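Local coordinates for Lys-gingipain catalytic subunit (Porphyromonas gingivalis, PDB 6I9A), which cleaves proteins after lysine residues as a secreted cysteine peptidase of family C25 and may act as a virulence factor in periodontal disease, at residues Q258-E263 and H358-G363; E263-V268 and Y274-S279. One frame throughout, in Å; residues are numbered along the deposited sequence. Where two conformers were deposited one is given.

Contact 1: residues Q258-E263 and H358-G363; sequences QPCFGE and HVLGDG. With CA (calcium ion), chain H.
L360, on strand 357-361 of the mixed sheet in the catalytic domain, pushes its CD1 methyl against the capping box that starts helix 261-267. CG of L360 lies anti to its own carbonyl carbon (chi1 -69°), which sends the branch toward the helix, where CD1 reaches the first turn. L360 CD1 sits 3.7 Å from G262 C and 3.9 Å from E263 N, directly against the backbone because G262 brings no side chain between helix and strand. The same methyl meets the sulfur of the N-cap residue, with C260 SG 4.1 Å from L360 CD1.

In the box, C260 holds SG between its backbone N and carbonyl carbon (chi1 69°), where the sulfur takes a weak, long bond from E263 N. The return bond is firmer: C260 N donates to E263 OE1 over 3.0 Å and at 165°, using the anti lone pair of the carboxylate. E263, whose CB leaves the backbone away from the strand and whose chain is extended beyond CG, thus has its carboxylate held from the helix start while it chelates calcium through both oxygens. S122 bonds to OE2, and D85 and the carbonyl of F254 join the coordination sphere. Three waters also bind the metal; water 1, 2.5 Å from the calcium ion, donates a hydrogen bond to Q258 O at 2.9 Å.

Contact 2: residues E263-V268 and Y274-S279; sequences EVITRV and YAYIGS. With CA (calcium ion), chain H.
I265 and Y276 meet almost at right angles where helix 261-267 packs on strand 273-279 within a beta-alpha-beta unit that begins with strand 242-247. The I265 CG2 branch makes the contact. With CG1 anti to the backbone N (chi1 -154°), CG2 falls between N and the carbonyl carbon, and this methyl comes obliquely onto the base of the tyrosine, with I265 CG2 3.9 Å from Y276 CB and equally close to CD1. Y276 carries its ring anti to its own backbone N (chi1 -175°), and its hydroxyl is hydrogen-bonded to T251 OG1.

One residue further along the helix, T266 divides its two branches between different tasks. Its methyl faces the strand and rests on backbone, with T266 CG2 3.9 Å from A275 CA and 4.0 Å from Y276 N. Its hydroxyl is turned back to the preceding helical turn, where the carbonyls of G262 and E263 are both within hydrogen-bonding reach. The polar end of this buried threonine is thereby served by its own helix, and it is the methyl groups of I265 and T266 that touch the strand. A275 and Y274 direct their CB atoms away from the helix, which lets the T266 methyl settle against the chain itself.

R267 approaches the calcium ligand E263 on the helix: R267 NH2 lies 3.5 Å from E263 OE2, but the oxygen is well out of the guanidinium plane, so this is an attraction of charges. NH2 also bonds to D85 and S122, probably steadying the acidic cluster around the metal.

The axes of 263-267 and 275-279 run nearly antiparallel (168°), with a closest approach of 7.9 Å. L232 of helix 229-232 and F242 of strand 242-247 also touch I265, while helix 325-342 packs V325 on A275.

Helix 261-267 serves both contacts, meeting strand 357-361 in contact 1 and strand 273-279 in contact 2; the centres of the two contacts are about 4 Å apart. These strands are antiparallel neighbours in one sheet, paired by probable hydrogen bonds from Y276 N to L360 O (2.8 Å) and from H358 N to G278 O (2.8 Å). At the helix start, G262 CA packs 3.4 Å from Y276 CD2. E263, shared by the two, binds the calcium ion through both carboxylate oxygens. Neither contact lines the inhibitor site: the side chain of Y276 lies about 9 Å from that of the nucleophile C249 and about 10 Å from the inhibitor, that of C260 about 13 Å from it.

Contact 1: residues Q258-E263 and H358-G363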
# COMPACT_ATOMS: atom_id res chain seq x y z
N GLN A 258 16.06 -14.47 -10.00
CA GLN A 258 16.67 -13.76 -8.88
C GLN A 258 15.59 -12.95 -8.19
O GLN A 258 14.60 -12.60 -8.84
CB GLN A 258 17.81 -12.83 -9.36
CG GLN A 258 18.99 -13.57 -10.05
CD GLN A 258 19.69 -14.62 -9.20
OE1 GLN A 258 20.24 -15.60 -9.73
NE2 GLN A 258 19.68 -14.47 -7.89
N PRO A 259 15.74 -12.54 -6.93
CA PRO A 259 14.75 -11.63 -6.34
C PRO A 259 14.64 -10.36 -7.21
O PRO A 259 15.65 -9.77 -7.66
CB PRO A 259 15.35 -11.30 -4.95
CG PRO A 259 16.13 -12.59 -4.63
CD PRO A 259 16.78 -12.89 -5.95
N CYS A 260 13.41 -9.96 -7.50
CA CYS A 260 13.25 -8.79 -8.34
C CYS A 260 13.51 -7.51 -7.55
O CYS A 260 13.58 -7.53 -6.31
CB CYS A 260 11.88 -8.79 -9.01
SG CYS A 260 10.48 -8.52 -7.87
N PHE A 261 13.60 -6.37 -8.24
CA PHE A 261 13.84 -5.09 -7.62
C PHE A 261 12.83 -4.82 -6.49
O PHE A 261 13.22 -4.36 -5.40
CB PHE A 261 13.75 -4.02 -8.73
CG PHE A 261 14.00 -2.62 -8.26
CD1 PHE A 261 12.96 -1.83 -7.76
CD2 PHE A 261 15.26 -2.05 -8.39
CE1 PHE A 261 13.18 -0.51 -7.37
CE2 PHE A 261 15.49 -0.73 -8.00
CZ PHE A 261 14.44 0.04 -7.53
N GLY A 262 11.53 -5.08 -6.75
CA GLY A 262 10.53 -4.79 -5.71
C GLY A 262 10.69 -5.67 -4.47
O GLY A 262 10.36 -5.25 -3.35
N GLU A 263 11.16 -6.92 -4.67
CA GLU A 263 11.41 -7.81 -3.54
C GLU A 263 12.63 -7.30 -2.78
O GLU A 263 12.64 -7.25 -1.56
CB GLU A 263 11.63 -9.25 -4.03
CG GLU A 263 10.31 -9.91 -4.42
CD GLU A 263 10.49 -11.28 -5.04
OE1 GLU A 263 11.30 -11.44 -5.98
OE2 GLU A 263 9.74 -12.19 -4.63
N HIS A 358 1.45 -4.65 -9.02
CA HIS A 358 1.40 -5.32 -7.72
C HIS A 358 1.94 -4.43 -6.65
O HIS A 358 2.80 -3.58 -6.89
CB HIS A 358 2.30 -6.58 -7.77
CG HIS A 358 1.71 -7.69 -8.61
ND1 HIS A 358 1.76 -7.67 -9.98
CD2 HIS A 358 1.03 -8.80 -8.22
CE1 HIS A 358 1.11 -8.76 -10.39
NE2 HIS A 358 0.64 -9.47 -9.36
N VAL A 359 1.49 -4.73 -5.41
CA VAL A 359 2.13 -4.24 -4.21
C VAL A 359 3.00 -5.37 -3.63
O VAL A 359 2.48 -6.47 -3.35
CB VAL A 359 1.12 -3.77 -3.14
CG1 VAL A 359 1.88 -3.31 -1.88
CG2 VAL A 359 0.23 -2.62 -3.65
N LEU A 360 4.27 -5.06 -3.39
CA LEU A 360 5.21 -5.89 -2.61
C LEU A 360 5.48 -5.12 -1.31
O LEU A 360 5.57 -3.89 -1.30
CB LEU A 360 6.49 -6.16 -3.39
CG LEU A 360 6.27 -7.09 -4.59
CD1 LEU A 360 7.37 -6.95 -5.64
CD2 LEU A 360 6.18 -8.55 -4.11
N GLY A 361 5.55 -5.85 -0.20
CA GLY A 361 5.54 -5.19 1.10
C GLY A 361 4.10 -4.90 1.52
O GLY A 361 3.17 -5.57 1.07
N ASP A 362 3.90 -3.96 2.44
CA ASP A 362 2.61 -3.86 3.12
C ASP A 362 1.71 -2.81 2.49
O ASP A 362 1.84 -1.60 2.71
CB ASP A 362 2.86 -3.57 4.60
CG ASP A 362 1.59 -3.59 5.45
OD1 ASP A 362 0.48 -3.68 4.86
OD2 ASP A 362 1.71 -3.56 6.70
N GLY A 363 0.73 -3.30 1.73
CA GLY A 363 -0.23 -2.45 1.05
C GLY A 363 -1.29 -1.82 1.93
O GLY A 363 -2.00 -0.89 1.52
CA CA H . 10.73 -14.00 -5.98
O HOH W 1 11.90 -13.50 -8.08
O HOH W 2 10.60 -16.29 -6.79
O HOH W 3 13.02 -14.38 -5.51

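Contact 2: residues E263-V268 and Y274-S279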
# COMPACT_ATOMS: atom_id res chain seq x y z
N GLU A 263 11.16 -6.92 -4.67
CA GLU A 263 11.41 -7.81 -3.54
C GLU A 263 12.63 -7.30 -2.78
O GLU A 263 12.64 -7.25 -1.56
CB GLU A 263 11.63 -9.25 -4.03
CG GLU A 263 10.31 -9.91 -4.42
CD GLU A 263 10.49 -11.28 -5.04
OE1 GLU A 263 11.30 -11.44 -5.98
OE2 GLU A 263 9.74 -12.19 -4.63
N VAL A 264 13.72 -6.95 -3.50
CA VAL A 264 14.92 -6.50 -2.77
C VAL A 264 14.64 -5.22 -2.00
O VAL A 264 15.08 -5.10 -0.85
CB VAL A 264 16.10 -6.34 -3.76
CG1 VAL A 264 17.33 -5.73 -3.08
CG2 VAL A 264 16.47 -7.70 -4.36
N ILE A 265 13.95 -4.26 -2.61
CA ILE A 265 13.81 -2.96 -1.96
C ILE A 265 12.98 -3.07 -0.66
O ILE A 265 13.17 -2.24 0.24
CB ILE A 265 13.24 -1.91 -2.94
CG1 ILE A 265 13.68 -0.50 -2.54
CG2 ILE A 265 11.69 -2.03 -3.10
CD1 ILE A 265 13.35 0.54 -3.67
N THR A 266 12.10 -4.09 -0.57
CA THR A 266 11.34 -4.30 0.65
C THR A 266 12.07 -5.24 1.59
O THR A 266 11.97 -5.05 2.81
CB THR A 266 9.94 -4.77 0.32
OG1 THR A 266 9.95 -5.91 -0.57
CG2 THR A 266 9.11 -3.67 -0.26
N ARG A 267 12.80 -6.25 1.10
CA ARG A 267 13.50 -7.22 1.98
C ARG A 267 14.71 -6.63 2.69
O ARG A 267 15.09 -7.17 3.72
CB ARG A 267 13.97 -8.43 1.16
CG ARG A 267 12.85 -9.30 0.65
CD ARG A 267 13.40 -10.33 -0.29
NE ARG A 267 12.30 -11.20 -0.70
CZ ARG A 267 12.45 -12.34 -1.38
NH1 ARG A 267 13.66 -12.71 -1.81
NH2 ARG A 267 11.39 -13.07 -1.70
N VAL A 268 15.37 -5.60 2.14
CA VAL A 268 16.64 -5.15 2.74
C VAL A 268 16.41 -4.63 4.16
O VAL A 268 15.41 -3.96 4.48
CB VAL A 268 17.36 -4.13 1.85
CG1 VAL A 268 18.04 -4.81 0.65
CG2 VAL A 268 16.44 -2.99 1.39
N TYR A 274 9.22 0.36 2.81
CA TYR A 274 8.24 -0.50 3.51
C TYR A 274 7.21 -1.09 2.54
O TYR A 274 6.55 -2.07 2.88
CB TYR A 274 7.54 0.28 4.63
CG TYR A 274 6.72 1.46 4.16
CD1 TYR A 274 5.46 1.27 3.59
CD2 TYR A 274 7.22 2.76 4.24
CE1 TYR A 274 4.69 2.35 3.17
CE2 TYR A 274 6.45 3.85 3.81
CZ TYR A 274 5.21 3.64 3.23
OH TYR A 274 4.42 4.66 2.80
N ALA A 275 7.12 -0.55 1.32
CA ALA A 275 6.21 -1.07 0.29
C ALA A 275 6.72 -0.57 -1.04
O ALA A 275 7.36 0.49 -1.15
CB ALA A 275 4.78 -0.60 0.52
N TYR A 276 6.38 -1.34 -2.08
CA TYR A 276 6.74 -1.04 -3.48
C TYR A 276 5.57 -1.33 -4.35
O TYR A 276 4.91 -2.36 -4.21
CB TYR A 276 7.92 -1.92 -3.91
CG TYR A 276 8.42 -1.58 -5.30
CD1 TYR A 276 9.13 -0.41 -5.53
CD2 TYR A 276 8.15 -2.41 -6.38
CE1 TYR A 276 9.60 -0.08 -6.81
CE2 TYR A 276 8.63 -2.09 -7.67
CZ TYR A 276 9.35 -0.92 -7.86
OH TYR A 276 9.81 -0.56 -9.09
N ILE A 277 5.30 -0.40 -5.28
CA ILE A 277 4.31 -0.65 -6.33
C ILE A 277 5.05 -0.70 -7.66
O ILE A 277 5.81 0.23 -7.97
CB ILE A 277 3.23 0.48 -6.39
CG1 ILE A 277 2.38 0.45 -5.10
CG2 ILE A 277 2.34 0.26 -7.63
CD1 ILE A 277 1.58 1.74 -4.90
N GLY A 278 4.87 -1.76 -8.42
CA GLY A 278 5.48 -1.84 -9.73
C GLY A 278 4.80 -2.91 -10.55
O GLY A 278 3.81 -3.54 -10.11
N SER A 279 5.33 -3.13 -11.74
CA SER A 279 4.72 -4.02 -12.72
C SER A 279 5.50 -5.31 -12.88
O SER A 279 6.73 -5.31 -12.93
CB SER A 279 4.69 -3.31 -14.07
OG SER A 279 4.04 -4.11 -15.05
CA CA H . 10.73 -14.00 -5.98
O HOH W 2 10.60 -16.29 -6.79
O HOH W 1 11.90 -13.50 -8.08
O HOH W 3 13.02 -14.38 -5.51